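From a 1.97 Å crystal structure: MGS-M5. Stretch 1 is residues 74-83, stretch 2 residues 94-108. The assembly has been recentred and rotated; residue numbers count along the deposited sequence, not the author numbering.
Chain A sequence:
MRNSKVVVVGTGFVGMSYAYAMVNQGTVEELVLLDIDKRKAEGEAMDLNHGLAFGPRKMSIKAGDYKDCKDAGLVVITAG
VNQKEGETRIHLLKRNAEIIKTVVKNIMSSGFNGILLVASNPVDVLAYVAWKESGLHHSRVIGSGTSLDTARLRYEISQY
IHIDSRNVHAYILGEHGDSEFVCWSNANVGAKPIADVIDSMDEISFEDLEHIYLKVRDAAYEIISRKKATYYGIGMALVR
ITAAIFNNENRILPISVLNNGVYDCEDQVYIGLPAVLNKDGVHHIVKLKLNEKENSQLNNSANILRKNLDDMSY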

# COMPACT_ATOMS: atom_id res chain seq x y z
N LEU A 74 -12.54 17.69 5.92
CA LEU A 74 -11.45 18.60 5.51
C LEU A 74 -11.84 19.32 4.24
O LEU A 74 -12.34 18.70 3.30
CB LEU A 74 -10.13 17.80 5.24
CG LEU A 74 -8.91 18.59 4.74
CD1 LEU A 74 -8.34 19.43 5.90
CD2 LEU A 74 -7.83 17.58 4.18
N VAL A 75 -11.62 20.63 4.18
CA VAL A 75 -11.79 21.31 2.88
C VAL A 75 -10.45 21.89 2.52
O VAL A 75 -9.84 22.60 3.35
CB VAL A 75 -12.87 22.43 2.94
CG1 VAL A 75 -12.94 23.15 1.58
CG2 VAL A 75 -14.26 21.83 3.35
N VAL A 76 -10.00 21.60 1.31
CA VAL A 76 -8.71 22.09 0.84
C VAL A 76 -8.95 23.19 -0.18
O VAL A 76 -9.57 22.95 -1.21
CB VAL A 76 -7.89 20.97 0.21
CG1 VAL A 76 -6.46 21.48 -0.23
CG2 VAL A 76 -7.76 19.75 1.25
N ILE A 77 -8.48 24.39 0.13
CA ILE A 77 -8.74 25.53 -0.75
C ILE A 77 -7.53 25.84 -1.64
O ILE A 77 -6.43 26.10 -1.14
CB ILE A 77 -9.10 26.79 0.06
CG1 ILE A 77 -10.28 26.49 1.00
CG2 ILE A 77 -9.33 28.01 -0.90
CD1 ILE A 77 -10.53 27.58 2.05
N THR A 78 -7.74 25.79 -2.94
CA THR A 78 -6.65 26.07 -3.92
C THR A 78 -7.04 27.26 -4.82
O THR A 78 -6.28 27.67 -5.67
CB THR A 78 -6.36 24.83 -4.80
OG1 THR A 78 -7.35 24.74 -5.84
CG2 THR A 78 -6.36 23.52 -3.95
N ALA A 79 -8.24 27.83 -4.62
CA ALA A 79 -8.74 28.92 -5.46
C ALA A 79 -7.93 30.19 -5.36
O ALA A 79 -7.39 30.51 -4.29
CB ALA A 79 -10.19 29.24 -5.09
N GLY A 80 -7.94 30.97 -6.44
CA GLY A 80 -7.28 32.26 -6.43
C GLY A 80 -7.06 32.77 -7.84
O GLY A 80 -7.51 32.15 -8.82
N VAL A 81 -6.35 33.90 -7.95
CA VAL A 81 -6.18 34.56 -9.23
C VAL A 81 -4.74 34.92 -9.52
O VAL A 81 -3.91 35.02 -8.61
CB VAL A 81 -7.02 35.86 -9.30
CG1 VAL A 81 -8.47 35.55 -9.51
CG2 VAL A 81 -6.81 36.70 -8.05
N ASN A 82 -4.44 35.17 -10.79
CA ASN A 82 -3.11 35.59 -11.18
C ASN A 82 -3.03 37.07 -11.44
O ASN A 82 -4.00 37.70 -11.86
CB ASN A 82 -2.65 34.80 -12.40
CG ASN A 82 -2.36 33.34 -12.09
OD1 ASN A 82 -1.96 32.99 -10.97
ND2 ASN A 82 -2.57 32.48 -13.07
N GLN A 83 -1.86 37.63 -11.19
CA GLN A 83 -1.58 39.03 -11.45
C GLN A 83 -1.97 39.47 -12.87
O GLN A 83 -1.62 38.81 -13.84
CB GLN A 83 -0.11 39.32 -11.21
CG GLN A 83 0.22 40.76 -11.37
CD GLN A 83 1.67 41.03 -11.09
OE1 GLN A 83 2.47 40.10 -10.97
NE2 GLN A 83 2.03 42.31 -10.99
N LYS A 94 -4.89 41.70 -2.23
CA LYS A 94 -6.26 41.98 -1.83
C LYS A 94 -7.32 41.25 -2.65
O LYS A 94 -8.32 40.83 -2.08
CB LYS A 94 -6.53 43.49 -1.88
CG LYS A 94 -5.99 44.23 -0.68
CD LYS A 94 -5.92 45.74 -1.00
CE LYS A 94 -5.78 46.61 0.23
NZ LYS A 94 -7.08 46.82 0.94
N ARG A 95 -7.13 41.11 -3.96
CA ARG A 95 -8.08 40.33 -4.76
C ARG A 95 -8.09 38.86 -4.28
O ARG A 95 -9.15 38.27 -4.16
CB ARG A 95 -7.76 40.37 -6.24
CG ARG A 95 -8.34 41.50 -6.99
CD ARG A 95 -7.68 41.58 -8.35
NE ARG A 95 -8.09 40.50 -9.23
CZ ARG A 95 -7.29 39.80 -10.01
NH1 ARG A 95 -5.99 40.04 -10.04
NH2 ARG A 95 -7.79 38.85 -10.78
N ASN A 96 -6.92 38.28 -4.02
CA ASN A 96 -6.89 36.90 -3.47
C ASN A 96 -7.51 36.78 -2.07
O ASN A 96 -8.22 35.83 -1.76
CB ASN A 96 -5.46 36.34 -3.47
CG ASN A 96 -5.02 35.87 -4.85
OD1 ASN A 96 -5.58 34.92 -5.41
ND2 ASN A 96 -4.04 36.55 -5.42
N ALA A 97 -7.25 37.75 -1.20
CA ALA A 97 -7.92 37.74 0.09
C ALA A 97 -9.45 37.75 -0.04
O ALA A 97 -10.14 37.09 0.73
CB ALA A 97 -7.46 38.90 0.91
N GLU A 98 -10.00 38.51 -1.00
CA GLU A 98 -11.44 38.56 -1.17
C GLU A 98 -11.98 37.23 -1.71
O GLU A 98 -13.08 36.80 -1.34
CB GLU A 98 -11.87 39.73 -2.09
CG GLU A 98 -11.94 41.03 -1.34
CD GLU A 98 -13.06 41.04 -0.30
OE1 GLU A 98 -14.12 40.44 -0.58
OE2 GLU A 98 -12.87 41.64 0.78
N ILE A 99 -11.19 36.57 -2.55
CA ILE A 99 -11.61 35.26 -3.03
C ILE A 99 -11.69 34.26 -1.86
O ILE A 99 -12.69 33.56 -1.71
CB ILE A 99 -10.67 34.76 -4.13
CG1 ILE A 99 -10.95 35.56 -5.42
CG2 ILE A 99 -10.86 33.24 -4.37
CD1 ILE A 99 -9.91 35.28 -6.45
N ILE A 100 -10.64 34.21 -1.04
CA ILE A 100 -10.60 33.31 0.11
C ILE A 100 -11.77 33.61 1.05
O ILE A 100 -12.46 32.72 1.51
CB ILE A 100 -9.25 33.45 0.85
CG1 ILE A 100 -8.11 33.02 -0.09
CG2 ILE A 100 -9.22 32.67 2.12
CD1 ILE A 100 -8.16 31.53 -0.48
N LYS A 101 -11.99 34.89 1.33
CA LYS A 101 -13.09 35.29 2.18
C LYS A 101 -14.39 34.72 1.64
O LYS A 101 -15.14 34.12 2.36
CB LYS A 101 -13.18 36.81 2.27
CG LYS A 101 -14.39 37.30 3.03
CD LYS A 101 -14.38 38.82 3.19
CE LYS A 101 -15.61 39.28 3.93
NZ LYS A 101 -15.54 40.78 4.12
N THR A 102 -14.66 34.95 0.37
CA THR A 102 -15.90 34.43 -0.23
C THR A 102 -15.99 32.91 -0.17
O THR A 102 -17.03 32.39 0.15
CB THR A 102 -16.00 34.90 -1.66
OG1 THR A 102 -16.09 36.32 -1.64
CG2 THR A 102 -17.23 34.32 -2.37
N VAL A 103 -14.92 32.20 -0.49
CA VAL A 103 -14.93 30.74 -0.40
C VAL A 103 -15.25 30.30 1.03
O VAL A 103 -16.09 29.44 1.26
CB VAL A 103 -13.58 30.16 -0.81
CG1 VAL A 103 -13.50 28.64 -0.40
CG2 VAL A 103 -13.40 30.32 -2.31
N VAL A 104 -14.58 30.91 1.99
CA VAL A 104 -14.72 30.49 3.35
C VAL A 104 -16.13 30.77 3.89
O VAL A 104 -16.71 29.90 4.54
CB VAL A 104 -13.62 31.15 4.17
CG1 VAL A 104 -13.96 31.12 5.65
CG2 VAL A 104 -12.31 30.42 3.85
N LYS A 105 -16.70 31.93 3.55
CA LYS A 105 -18.09 32.22 3.94
C LYS A 105 -19.05 31.19 3.36
O LYS A 105 -19.96 30.73 4.03
CB LYS A 105 -18.53 33.62 3.48
CG LYS A 105 -17.76 34.78 4.14
CD LYS A 105 -17.47 34.58 5.65
CE LYS A 105 -17.28 35.94 6.34
NZ LYS A 105 -16.72 35.86 7.71
N ASN A 106 -18.87 30.85 2.09
CA ASN A 106 -19.70 29.84 1.44
C ASN A 106 -19.52 28.46 2.12
O ASN A 106 -20.51 27.70 2.30
CB ASN A 106 -19.37 29.75 -0.05
CG ASN A 106 -19.97 30.94 -0.83
OD1 ASN A 106 -21.02 31.40 -0.47
ND2 ASN A 106 -19.30 31.44 -1.85
N ILE A 107 -18.28 28.12 2.47
CA ILE A 107 -18.05 26.84 3.18
C ILE A 107 -18.78 26.85 4.53
O ILE A 107 -19.48 25.89 4.87
CB ILE A 107 -16.55 26.58 3.44
CG1 ILE A 107 -15.78 26.35 2.12
CG2 ILE A 107 -16.36 25.33 4.38
CD1 ILE A 107 -14.29 26.44 2.34
N MET A 108 -18.64 27.95 5.28
CA MET A 108 -19.23 27.98 6.62
C MET A 108 -20.75 27.98 6.56
O MET A 108 -21.37 27.43 7.47
CB MET A 108 -18.73 29.19 7.43
CG MET A 108 -17.20 29.22 7.58
SD MET A 108 -16.46 27.65 8.18
CE MET A 108 -17.22 27.62 9.81

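The centre of this contact is a layer of aliphatic side chains between the strand 74-77 and the helix 94-108, which run nearly antiparallel, their axes at 160° and 10.7 Å apart at closest approach. That spacing leaves room for one interleaved layer of branched side chains. Alternation along the strand selects which residues take part: the CA-to-CB bonds of Val-75 and Ile-77 point toward the helix, while that of Val-76 points away.

Ile-77 touches the most helix residues. Its CD1 lies 3.8 Å from Val-104 CG2, 3.9 Å from Ile-107 CD1 and 4.0 Å from Val-103 CG1, so the methyl sits in a pocket formed by residues of successive helical turns. Its other branch is also engaged, with Ile-77 CG2 3.7 Å from Ile-100 CD1. Isoleucine suits this place because branching at CB lets one buried side chain meet the helix at two points. The CA-to-CB bond of Ile-100 points sideways relative to the strand and loop, yet its chi1 and chi2, both m, bring CD1 nearer to the strand. Toward the start of the strand, Val-75 CG1 packs 3.6 Å from Ile-107 CD1; the shorter valine is sufficient here because Ile-107, with chi1 m and chi2 t, extends its side chain across the gap.

Beyond the strand the chain draws closer to the helix, the nearest CA pairs narrowing from 8.4 Å between Val-75 CA and Ile-107 CA to 7.3 Å between Ala-79 CA and Ile-100 CA, then to 5.5 Å between Gly-80 CA and Asn-96 CA. The side chains shrink accordingly. Ala-79 points a single methyl toward the helix, with its CB 4.1 Å from Ile-99 CG2 and 4.4 Å from Val-103 CG2. At Gly-80 there is no side chain at all, and the CA itself lies 3.3 Å from Asn-96 OD1 and 4.0 Å from Ile-99 CD1. A CB in ideal position on Gly-80 would fall 2.8 Å from Asn-96 OD1, a clash, so the absence of a side chain is what permits this approach.

The close approach serves the one hydrogen bond across the contact. Val-81 N donates to Asn-96 OD1 at 2.8 Å, with a nearly straight N-H...O angle of 165°. Asparagine is well suited to the task: its CA-to-CB bond points sideways relative to the loop, but its amide end comes nearer and offers OD1 as an acceptor to the backbone NH of Val-81. Asn-96 ND2 is hydrogen-bonded as well, to a residue just outside the stretches.

Val-81 also extends the apolar layer, its CG1 lying 3.4 Å from Ile-99 CD1. At the polar edge, Val-81 CG2 lies over one face of the Arg-95 guanidinium, a flat surface that can pack against a methyl while its rim remains available to polar partners. Near the plane of that group, Asn-82 O lies 3.6 Å from Arg-95 NH1, a proximity without a hydrogen bond; NH1 is satisfied elsewhere in the structure.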